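Local coordinates for putative alpha/beta hydrolase FOLD protein (Candidatus Nitrososphaera gargensis, PDB 5A62) that probably acts as a carboxylesterase of the alpha/beta hydrolase fold in an ammonia-oxidizing archaeon, at residues 134-145 with 185-196; 32-40 with 175-183. All coordinates share one frame; numbering follows the deposited sequence.

Interaction 1: residues 134-145 with 185-196; sequences LEKHFRTREVAI and VEGFVAATVALY
L134 CD1 sits squarely over one face of the Y196 ring, 3.8 Å from the ring centroid of Y196. This CH-pi contact closes one end of the pairing of 134-145 with 185-196. The other methyl, L134 CD2, meets L195 CD1. That same L195 CD1 pushes against H137 CE1 at 3.6 Å, so one leucine methyl fills the hollow between L134 and H137. T192 CG2 lies over a face of the H137 ring, toward its rim. R141 fills the middle. Its chain runs past T192 in the opposite direction and bends at chi3 (-68°), which brings NH1 back to T192 OG1 at 2.9 Å. The bond lies in the guanidinium plane. T192 OG1 in turn donates a hydrogen bond to V189 O in the same helix, so the hydroxyl accepts one bond and donates another. One guanidinium face lies on V193 CG2. R141 NH2 stands over the F138 ring, and the Y196 hydroxyl touches F138 CE2 at 3.3 Å. Two waters fill the polar gaps: one joins L134 O, R141 NH2 and Y196 OH, the other H137 ND1, R141 NH1 and T192 O. At the far end the F188 ring turns its edge to T140 OG1, 3.6 Å from F188 CZ, and touches A144 CB. I145 CG1 wedges between V185 CG1 and V189 CG2. The two helices run antiparallel, at 164°, with axes 9.7 Å apart. Both belong to the helical insertion between strands 116-122 and 212-218, the usual place of the cap in alpha/beta hydrolases.

Interaction 2: residues 32-40 with 175-183; sequences IGGNILIWD and FFREVFTKT. With ACT (acetate ion), chain B.
The F175 ring meets L37 O at its edge, with L37 O near the ring plane and 3.6 Å from F175 CE1. I38 CA and D40 OD1 approach the same ring obliquely. The F180 ring has G33 O at an oblique angle. The amide of N35 lies against V179 and K182. Its ND2 makes a weak bond to V179 O at 2.9 Å, bent to 129°. Its OD1 takes the L37 backbone N-H on a lone pair, in the carbonyl plane. This is an Asx turn, and with the weak bond it limits rotation of the amide. V179 CG1 presses on G34 CA at 3.6 Å. G33 CA packs against F180 CD1 at 3.8 Å. F180 CA lies 3.2 Å from G33 O, and its C-H points almost straight at that oxygen. A water joins G34 O, N35 ND2 and T183 OG1. L37 CD1 rests on K182 CE. At the other end of the loop, I32 N donates to acetate OXT at 2.9 Å. The 32-40 loop follows strand 25-29 and leads into helix 40-48. It packs on the end of helix 170-180, with helix 250-253 beside F175 and helix 149-157 beside F180.

How the interactions relate
Interactions 1 and 2 lie about 16 Å apart between centres, yet they touch through I32. I32 CD1 is 3.9 Å from L195 CD1, and I32 CG2 is 3.8 Å from F188 CD1. Segment 185-196 therefore meets both 134-145 and the 32-40 loop. The two contacts are also joined along the chain, as helix 185-194 is the next helix after helix 170-180. The acetate, probably from the crystallisation liquor, is bound by I32 N and I100 N and lies about 4 Å from the L195 side chain. I100 directly follows S99 of a GxSxG sequence, consistent with a nucleophile elbow. The L195 end of interaction 1 and the I32 end of interaction 2 thus probably border the active-site pocket.

Interaction 1: residues 134-145 with 185-196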
loop_
_atom_site.group_PDB
_atom_site.type_symbol
_atom_site.label_atom_id
_atom_site.label_comp_id
_atom_site.label_asym_id
_atom_site.label_seq_id
_atom_site.Cartn_x
_atom_site.Cartn_y
_atom_site.Cartn_z
ATOM N N LEU A 134 4.239 11.881 -2.243
ATOM C CA LEU A 134 3.332 11.227 -1.292
ATOM C C LEU A 134 3.697 11.481 0.175
ATOM O O LEU A 134 3.000 11.060 1.075
ATOM C CB LEU A 134 3.311 9.722 -1.551
ATOM C CG LEU A 134 2.835 9.318 -2.927
ATOM C CD1 LEU A 134 2.732 7.834 -3.059
ATOM C CD2 LEU A 134 1.518 9.950 -3.275
ATOM N N GLU A 135 4.771 12.232 0.423
ATOM C CA GLU A 135 5.190 12.474 1.811
ATOM C C GLU A 135 4.140 13.139 2.639
ATOM O O GLU A 135 3.978 12.833 3.790
ATOM C CB GLU A 135 6.521 13.268 1.843
ATOM C CG GLU A 135 7.241 13.117 3.180
ATOM C CD GLU A 135 7.716 11.667 3.473
ATOM O OE1 GLU A 135 7.962 10.887 2.480
ATOM O OE2 GLU A 135 7.887 11.298 4.699
ATOM N N LYS A 136 3.350 14.008 2.042
ATOM C CA LYS A 136 2.309 14.721 2.779
ATOM C C LYS A 136 1.278 13.814 3.364
ATOM O O LYS A 136 0.661 14.144 4.369
ATOM C CB LYS A 136 1.635 15.774 1.840
ATOM C CG LYS A 136 0.879 15.163 0.648
ATOM C CD LYS A 136 0.213 16.085 -0.431
ATOM C CE LYS A 136 1.209 16.992 -1.136
ATOM N NZ LYS A 136 2.079 16.341 -2.206
ATOM N N HIS A 137 1.044 12.657 2.762
ATOM C CA HIS A 137 -0.018 11.798 3.257
ATOM C C HIS A 137 0.311 11.081 4.533
ATOM O O HIS A 137 -0.565 10.530 5.184
ATOM C CB HIS A 137 -0.410 10.768 2.178
ATOM C CG HIS A 137 -0.920 11.343 0.903
ATOM N ND1 HIS A 137 -0.711 10.743 -0.313
ATOM C CD2 HIS A 137 -1.734 12.381 0.667
ATOM C CE1 HIS A 137 -1.244 11.482 -1.269
ATOM N NE2 HIS A 137 -1.909 12.461 -0.693
ATOM N N PHE A 138 1.585 11.047 4.964
ATOM C CA PHE A 138 1.851 10.533 6.276
ATOM C C PHE A 138 1.156 11.354 7.351
ATOM O O PHE A 138 0.565 10.827 8.259
ATOM C CB PHE A 138 3.375 10.427 6.585
ATOM C CG PHE A 138 4.060 9.337 5.793
ATOM C CD1 PHE A 138 4.095 8.023 6.263
ATOM C CD2 PHE A 138 4.609 9.583 4.568
ATOM C CE1 PHE A 138 4.703 7.040 5.514
ATOM C CE2 PHE A 138 5.205 8.577 3.799
ATOM C CZ PHE A 138 5.240 7.286 4.289
ATOM N N ARG A 139 1.209 12.645 7.206
ATOM C CA ARG A 139 0.601 13.485 8.229
ATOM C C ARG A 139 -0.907 13.541 8.101
ATOM O O ARG A 139 -1.569 13.554 9.123
ATOM C CB ARG A 139 1.169 14.894 8.226
ATOM C CG ARG A 139 0.836 15.683 9.492
ATOM C CD ARG A 139 1.561 15.067 10.681
ATOM N NE ARG A 139 1.153 15.570 11.986
ATOM C CZ ARG A 139 0.092 15.156 12.655
ATOM N NH1 ARG A 139 -0.767 14.321 12.086
ATOM N NH2 ARG A 139 -0.130 15.598 13.883
ATOM N N THR A 140 -1.467 13.473 6.879
ATOM C CA THR A 140 -2.905 13.443 6.775
ATOM C C THR A 140 -3.451 12.101 7.306
ATOM O O THR A 140 -4.474 12.074 7.981
ATOM C CB THR A 140 -3.436 13.708 5.376
ATOM O OG1 THR A 140 -2.873 12.739 4.471
ATOM C CG2 THR A 140 -3.017 15.122 4.945
ATOM N N ARG A 141 -2.770 10.984 7.049
ATOM C CA ARG A 141 -3.197 9.722 7.652
ATOM C C ARG A 141 -3.201 9.808 9.188
ATOM O O ARG A 141 -4.125 9.335 9.837
ATOM C CB ARG A 141 -2.337 8.528 7.199
ATOM C CG ARG A 141 -2.669 8.031 5.793
ATOM C CD ARG A 141 -1.952 6.720 5.476
ATOM N NE ARG A 141 -0.541 6.877 5.359
ATOM C CZ ARG A 141 0.083 7.256 4.265
ATOM N NH1 ARG A 141 -0.641 7.454 3.184
ATOM N NH2 ARG A 141 1.379 7.453 4.259
ATOM N N GLU A 142 -2.150 10.434 9.726
ATOM C CA GLU A 142 -2.016 10.508 11.192
ATOM C C GLU A 142 -3.166 11.338 11.775
ATOM O O GLU A 142 -3.763 10.915 12.779
ATOM C CB GLU A 142 -0.693 11.143 11.534
ATOM C CG GLU A 142 -0.468 11.255 13.027
ATOM C CD GLU A 142 0.879 11.878 13.405
ATOM O OE1 GLU A 142 1.719 12.217 12.526
ATOM O OE2 GLU A 142 1.080 12.076 14.648
ATOM N N VAL A 143 -3.470 12.463 11.128
ATOM C CA VAL A 143 -4.633 13.217 11.613
ATOM C C VAL A 143 -5.942 12.426 11.489
ATOM O O VAL A 143 -6.783 12.378 12.377
ATOM C CB VAL A 143 -4.778 14.581 10.916
ATOM C CG1 VAL A 143 -6.044 15.277 11.412
ATOM C CG2 VAL A 143 -3.554 15.413 11.145
ATOM N N ALA A 144 -6.165 11.780 10.368
ATOM C CA ALA A 144 -7.387 11.005 10.178
ATOM C C ALA A 144 -7.541 9.956 11.275
ATOM O O ALA A 144 -8.617 9.762 11.833
ATOM C CB ALA A 144 -7.383 10.307 8.819
ATOM N N ILE A 145 -6.457 9.251 11.566
ATOM C CA ILE A 145 -6.503 8.174 12.544
ATOM C C ILE A 145 -6.654 8.687 13.989
ATOM O O ILE A 145 -7.437 8.100 14.754
ATOM C CB ILE A 145 -5.260 7.278 12.387
ATOM C CG1 ILE A 145 -5.307 6.617 11.039
ATOM C CG2 ILE A 145 -5.234 6.179 13.498
ATOM C CD1 ILE A 145 -3.930 6.087 10.583
ATOM N N VAL A 185 -12.402 6.891 7.771
ATOM C CA VAL A 185 -10.979 6.889 8.086
ATOM C C VAL A 185 -10.302 5.716 7.389
ATOM O O VAL A 185 -9.261 5.893 6.762
ATOM C CB VAL A 185 -10.756 6.830 9.592
ATOM C CG1 VAL A 185 -9.280 6.631 9.917
ATOM C CG2 VAL A 185 -11.388 8.017 10.255
ATOM N N GLU A 186 -10.881 4.536 7.443
ATOM C CA GLU A 186 -10.228 3.335 6.861
ATOM C C GLU A 186 -10.181 3.525 5.379
ATOM O O GLU A 186 -9.161 3.167 4.744
ATOM C CB GLU A 186 -10.897 2.022 7.272
ATOM C CG GLU A 186 -12.287 1.999 6.919
ATOM C CD GLU A 186 -13.292 2.696 7.977
ATOM O OE1 GLU A 186 -13.087 3.625 8.937
ATOM O OE2 GLU A 186 -14.492 2.195 7.766
ATOM N N GLY A 187 -11.160 4.143 4.744
ATOM C CA GLY A 187 -11.130 4.366 3.332
ATOM C C GLY A 187 -10.111 5.386 2.924
ATOM O O GLY A 187 -9.470 5.223 1.855
ATOM N N PHE A 188 -9.965 6.493 3.637
ATOM C CA PHE A 188 -8.946 7.466 3.339
ATOM C C PHE A 188 -7.570 6.833 3.436
ATOM O O PHE A 188 -6.737 7.026 2.536
ATOM C CB PHE A 188 -9.084 8.640 4.334
ATOM C CG PHE A 188 -8.059 9.706 4.060
ATOM C CD1 PHE A 188 -8.230 10.632 3.050
ATOM C CD2 PHE A 188 -6.914 9.798 4.832
ATOM C CE1 PHE A 188 -7.242 11.582 2.795
ATOM C CE2 PHE A 188 -5.952 10.733 4.571
ATOM C CZ PHE A 188 -6.105 11.570 3.561
ATOM N N VAL A 189 -7.304 6.165 4.556
ATOM C CA VAL A 189 -6.029 5.532 4.769
ATOM C C VAL A 189 -5.712 4.556 3.658
ATOM O O VAL A 189 -4.641 4.614 3.049
ATOM C CB VAL A 189 -5.940 4.918 6.141
ATOM C CG1 VAL A 189 -4.684 4.117 6.295
ATOM C CG2 VAL A 189 -5.984 6.030 7.195
ATOM N N ALA A 190 -6.630 3.663 3.327
ATOM C CA ALA A 190 -6.367 2.666 2.326
ATOM C C ALA A 190 -6.121 3.286 0.967
ATOM O O ALA A 190 -5.287 2.797 0.203
ATOM C CB ALA A 190 -7.484 1.720 2.214
ATOM N N ALA A 191 -6.831 4.313 0.592
ATOM C CA ALA A 191 -6.696 4.901 -0.726
ATOM C C ALA A 191 -5.323 5.544 -0.874
ATOM O O ALA A 191 -4.664 5.428 -1.904
ATOM C CB ALA A 191 -7.815 5.840 -1.023
ATOM N N THR A 192 -4.941 6.272 0.160
ATOM C CA THR A 192 -3.646 6.904 0.112
ATOM C C THR A 192 -2.487 5.875 0.040
ATOM O O THR A 192 -1.484 6.024 -0.656
ATOM C CB THR A 192 -3.424 7.932 1.200
ATOM O OG1 THR A 192 -3.420 7.298 2.471
ATOM C CG2 THR A 192 -4.398 9.060 1.148
ATOM N N VAL A 193 -2.615 4.795 0.798
ATOM C CA VAL A 193 -1.629 3.721 0.742
ATOM C C VAL A 193 -1.604 3.114 -0.700
ATOM O O VAL A 193 -0.561 2.775 -1.229
ATOM C CB VAL A 193 -1.900 2.679 1.835
ATOM C CG1 VAL A 193 -1.089 1.418 1.587
ATOM C CG2 VAL A 193 -1.636 3.274 3.206
ATOM N N ALA A 194 -2.784 2.924 -1.291
ATOM C CA ALA A 194 -2.884 2.330 -2.609
ATOM C C ALA A 194 -2.109 3.103 -3.649
ATOM O O ALA A 194 -1.733 2.550 -4.686
ATOM C CB ALA A 194 -4.309 2.139 -3.028
ATOM N N LEU A 195 -1.917 4.389 -3.430
ATOM C CA LEU A 195 -1.156 5.167 -4.425
ATOM C C LEU A 195 0.224 4.613 -4.638
ATOM O O LEU A 195 0.800 4.805 -5.706
ATOM C CB LEU A 195 -1.083 6.652 -4.008
ATOM C CG LEU A 195 -2.461 7.336 -3.915
ATOM C CD1 LEU A 195 -2.256 8.732 -3.422
ATOM C CD2 LEU A 195 -3.200 7.302 -5.223
ATOM N N TYR A 196 0.817 3.992 -3.657
ATOM C CA TYR A 196 2.148 3.362 -3.833
ATOM C C TYR A 196 2.170 2.168 -4.741
ATOM O O TYR A 196 3.214 1.681 -5.162
ATOM C CB TYR A 196 2.705 2.906 -2.481
ATOM C CG TYR A 196 3.147 4.022 -1.573
ATOM C CD1 TYR A 196 4.450 4.474 -1.642
ATOM C CD2 TYR A 196 2.340 4.577 -0.610
ATOM C CE1 TYR A 196 4.881 5.499 -0.840
ATOM C CE2 TYR A 196 2.812 5.559 0.223
ATOM C CZ TYR A 196 4.083 6.018 0.090
ATOM O OH TYR A 196 4.536 7.034 0.944
HETATM O O HOH W 1 2.447 8.439 1.792
HETATM O O HOH W 2 6.505 8.968 0.418
HETATM O O HOH W 3 0.163 8.054 0.347
#

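Interaction 2: residues 32-40 with 175-183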
loop_
_atom_site.group_PDB
_atom_site.type_symbol
_atom_site.label_atom_id
_atom_site.label_comp_id
_atom_site.label_asym_id
_atom_site.label_seq_id
_atom_site.Cartn_x
_atom_site.Cartn_y
_atom_site.Cartn_z
ATOM N N ILE A 32 -9.671 10.859 -4.062
ATOM C CA ILE A 32 -9.598 10.489 -2.661
ATOM C C ILE A 32 -10.286 11.552 -1.827
ATOM O O ILE A 32 -9.986 12.748 -2.014
ATOM C CB ILE A 32 -8.142 10.276 -2.194
ATOM C CG1 ILE A 32 -7.539 9.070 -2.931
ATOM C CG2 ILE A 32 -8.088 10.096 -0.686
ATOM C CD1 ILE A 32 -6.080 8.823 -2.583
ATOM N N GLY A 33 -11.162 11.155 -0.926
ATOM C CA GLY A 33 -11.906 12.057 -0.084
ATOM C C GLY A 33 -13.146 12.579 -0.769
ATOM O O GLY A 33 -13.886 13.348 -0.148
ATOM N N GLY A 34 -13.390 12.189 -2.002
ATOM C CA GLY A 34 -14.613 12.595 -2.729
ATOM C C GLY A 34 -15.648 11.506 -2.687
ATOM O O GLY A 34 -15.526 10.470 -2.030
ATOM N N ASN A 35 -16.739 11.745 -3.402
ATOM C CA ASN A 35 -17.862 10.857 -3.507
ATOM C C ASN A 35 -18.779 11.466 -4.537
ATOM O O ASN A 35 -18.435 12.448 -5.198
ATOM C CB ASN A 35 -18.463 10.607 -2.167
ATOM C CG ASN A 35 -18.805 11.862 -1.475
ATOM O OD1 ASN A 35 -19.537 12.703 -2.034
ATOM N ND2 ASN A 35 -18.248 12.075 -0.301
ATOM N N ILE A 36 -19.956 10.854 -4.741
ATOM C CA ILE A 36 -20.823 11.304 -5.853
ATOM C C ILE A 36 -21.340 12.705 -5.587
ATOM O O ILE A 36 -21.666 13.420 -6.529
ATOM C CB ILE A 36 -21.962 10.351 -6.058
ATOM C CG1 ILE A 36 -21.428 9.081 -6.687
ATOM C CG2 ILE A 36 -23.061 10.970 -6.925
ATOM C CD1 ILE A 36 -22.326 7.911 -6.594
ATOM N N LEU A 37 -21.339 13.154 -4.341
ATOM C CA LEU A 37 -21.751 14.544 -4.058
ATOM C C LEU A 37 -20.891 15.573 -4.749
ATOM O O LEU A 37 -21.339 16.706 -5.001
ATOM C CB LEU A 37 -21.870 14.794 -2.563
ATOM C CG LEU A 37 -22.701 13.735 -1.793
ATOM C CD1 LEU A 37 -22.697 14.006 -0.294
ATOM C CD2 LEU A 37 -24.068 13.548 -2.398
ATOM N N ILE A 38 -19.643 15.253 -5.088
ATOM C CA ILE A 38 -18.753 16.214 -5.719
ATOM C C ILE A 38 -19.173 16.465 -7.144
ATOM O O ILE A 38 -18.725 17.438 -7.723
ATOM C CB ILE A 38 -17.285 15.717 -5.635
ATOM C CG1 ILE A 38 -16.308 16.890 -5.500
ATOM C CG2 ILE A 38 -16.894 14.812 -6.785
ATOM C CD1 ILE A 38 -14.857 16.475 -5.314
ATOM N N TRP A 39 -20.028 15.607 -7.720
ATOM C CA TRP A 39 -20.368 15.595 -9.159
ATOM C C TRP A 39 -21.751 16.145 -9.439
ATOM O O TRP A 39 -22.283 16.027 -10.560
ATOM C CB TRP A 39 -20.238 14.183 -9.747
ATOM C CG TRP A 39 -18.889 13.577 -9.796
ATOM C CD1 TRP A 39 -18.495 12.308 -9.322
ATOM C CD2 TRP A 39 -17.733 14.072 -10.503
ATOM N NE1 TRP A 39 -17.195 12.098 -9.609
ATOM C CE2 TRP A 39 -16.709 13.110 -10.376
ATOM C CE3 TRP A 39 -17.461 15.215 -11.237
ATOM C CZ2 TRP A 39 -15.487 13.277 -10.922
ATOM C CZ3 TRP A 39 -16.257 15.366 -11.800
ATOM C CH2 TRP A 39 -15.235 14.393 -11.613
ATOM N N ASP A 40 -22.381 16.792 -8.478
ATOM C CA ASP A 40 -23.770 17.194 -8.659
ATOM C C ASP A 40 -24.013 17.999 -9.922
ATOM O O ASP A 40 -24.885 17.693 -10.749
ATOM C CB ASP A 40 -24.281 17.938 -7.387
ATOM C CG ASP A 40 -23.399 19.196 -6.914
ATOM O OD1 ASP A 40 -22.311 19.553 -7.464
ATOM O OD2 ASP A 40 -23.856 19.861 -5.928
ATOM N N PHE A 175 -18.598 23.287 0.801
ATOM C CA PHE A 175 -18.847 22.182 -0.120
ATOM C C PHE A 175 -17.781 21.063 0.062
ATOM O O PHE A 175 -18.134 19.887 0.278
ATOM C CB PHE A 175 -18.879 22.728 -1.515
ATOM C CG PHE A 175 -19.047 21.723 -2.638
ATOM C CD1 PHE A 175 -19.822 20.603 -2.508
ATOM C CD2 PHE A 175 -18.431 21.956 -3.850
ATOM C CE1 PHE A 175 -19.988 19.732 -3.612
ATOM C CE2 PHE A 175 -18.568 21.058 -4.898
ATOM C CZ PHE A 175 -19.380 19.963 -4.760
ATOM N N PHE A 176 -16.523 21.463 0.147
ATOM C CA PHE A 176 -15.485 20.523 0.443
ATOM C C PHE A 176 -15.726 19.799 1.751
ATOM O O PHE A 176 -15.590 18.559 1.829
ATOM C CB PHE A 176 -14.126 21.202 0.469
ATOM C CG PHE A 176 -13.005 20.314 0.902
ATOM C CD1 PHE A 176 -12.361 19.535 0.008
ATOM C CD2 PHE A 176 -12.620 20.294 2.212
ATOM C CE1 PHE A 176 -11.332 18.703 0.419
ATOM C CE2 PHE A 176 -11.567 19.484 2.613
ATOM C CZ PHE A 176 -10.969 18.696 1.685
ATOM N N ARG A 177 -16.085 20.499 2.822
ATOM C CA ARG A 177 -16.390 19.850 4.105
ATOM C C ARG A 177 -17.445 18.803 3.971
ATOM O O ARG A 177 -17.259 17.681 4.453
ATOM C CB ARG A 177 -16.919 20.835 5.143
ATOM C CG ARG A 177 -15.862 21.747 5.717
ATOM C CD ARG A 177 -16.450 22.721 6.749
ATOM N NE ARG A 177 -15.404 23.518 7.419
ATOM C CZ ARG A 177 -15.036 24.746 7.049
ATOM N NH1 ARG A 177 -15.631 25.370 6.040
ATOM N NH2 ARG A 177 -14.036 25.369 7.684
ATOM N N GLU A 178 -18.550 19.188 3.328
ATOM C CA GLU A 178 -19.680 18.283 3.091
ATOM C C GLU A 178 -19.167 16.992 2.512
ATOM O O GLU A 178 -19.417 15.919 3.130
ATOM C CB GLU A 178 -20.803 18.889 2.207
ATOM C CG GLU A 178 -22.116 18.051 2.225
ATOM C CD GLU A 178 -23.087 18.303 3.403
ATOM O OE1 GLU A 178 -22.659 18.395 4.600
ATOM O OE2 GLU A 178 -24.339 18.358 3.135
ATOM N N VAL A 179 -18.433 17.132 1.406
ATOM C CA VAL A 179 -18.028 15.983 0.597
ATOM C C VAL A 179 -16.997 15.143 1.404
ATOM O O VAL A 179 -17.175 13.952 1.633
ATOM C CB VAL A 179 -17.440 16.426 -0.711
ATOM C CG1 VAL A 179 -16.692 15.286 -1.445
ATOM C CG2 VAL A 179 -18.507 17.090 -1.596
ATOM N N PHE A 180 -15.932 15.803 1.837
ATOM C CA PHE A 180 -14.777 15.103 2.418
ATOM C C PHE A 180 -15.145 14.312 3.631
ATOM O O PHE A 180 -14.661 13.199 3.875
ATOM C CB PHE A 180 -13.669 16.119 2.694
ATOM C CG PHE A 180 -12.354 15.519 3.066
ATOM C CD1 PHE A 180 -11.453 15.150 2.056
ATOM C CD2 PHE A 180 -12.016 15.297 4.386
ATOM C CE1 PHE A 180 -10.209 14.636 2.416
ATOM C CE2 PHE A 180 -10.797 14.782 4.732
ATOM C CZ PHE A 180 -9.951 14.409 3.746
ATOM N N THR A 181 -16.012 14.877 4.484
ATOM C CA THR A 181 -16.291 14.271 5.761
ATOM C C THR A 181 -17.238 13.052 5.652
ATOM O O THR A 181 -17.464 12.393 6.654
ATOM C CB THR A 181 -16.788 15.287 6.796
ATOM O OG1 THR A 181 -18.029 15.797 6.345
ATOM C CG2 THR A 181 -15.759 16.330 7.018
ATOM N N LYS A 182 -17.651 12.680 4.438
ATOM C CA LYS A 182 -18.325 11.405 4.232
ATOM C C LYS A 182 -17.309 10.246 4.047
ATOM O O LYS A 182 -17.750 9.091 3.953
ATOM C CB LYS A 182 -19.203 11.418 2.991
ATOM C CG LYS A 182 -20.197 12.506 2.804
ATOM C CD LYS A 182 -21.173 12.490 3.889
ATOM C CE LYS A 182 -22.437 13.249 3.425
ATOM N NZ LYS A 182 -22.218 14.631 3.732
ATOM N N THR A 183 -16.032 10.564 4.002
ATOM C CA THR A 183 -15.049 9.540 3.774
ATOM C C THR A 183 -14.768 8.850 5.096
ATOM O O THR A 183 -14.521 9.507 6.112
ATOM C CB THR A 183 -13.777 10.222 3.272
ATOM O OG1 THR A 183 -14.049 11.079 2.138
ATOM C CG2 THR A 183 -12.763 9.142 2.795
HETATM C C ACT B . -6.046 11.726 -5.023
HETATM O O ACT B . -5.905 12.521 -4.060
HETATM O OXT ACT B . -7.153 11.424 -5.372
HETATM C CH3 ACT B . -4.829 11.080 -5.743
HETATM O O HOH W 4 -16.240 10.126 0.652
#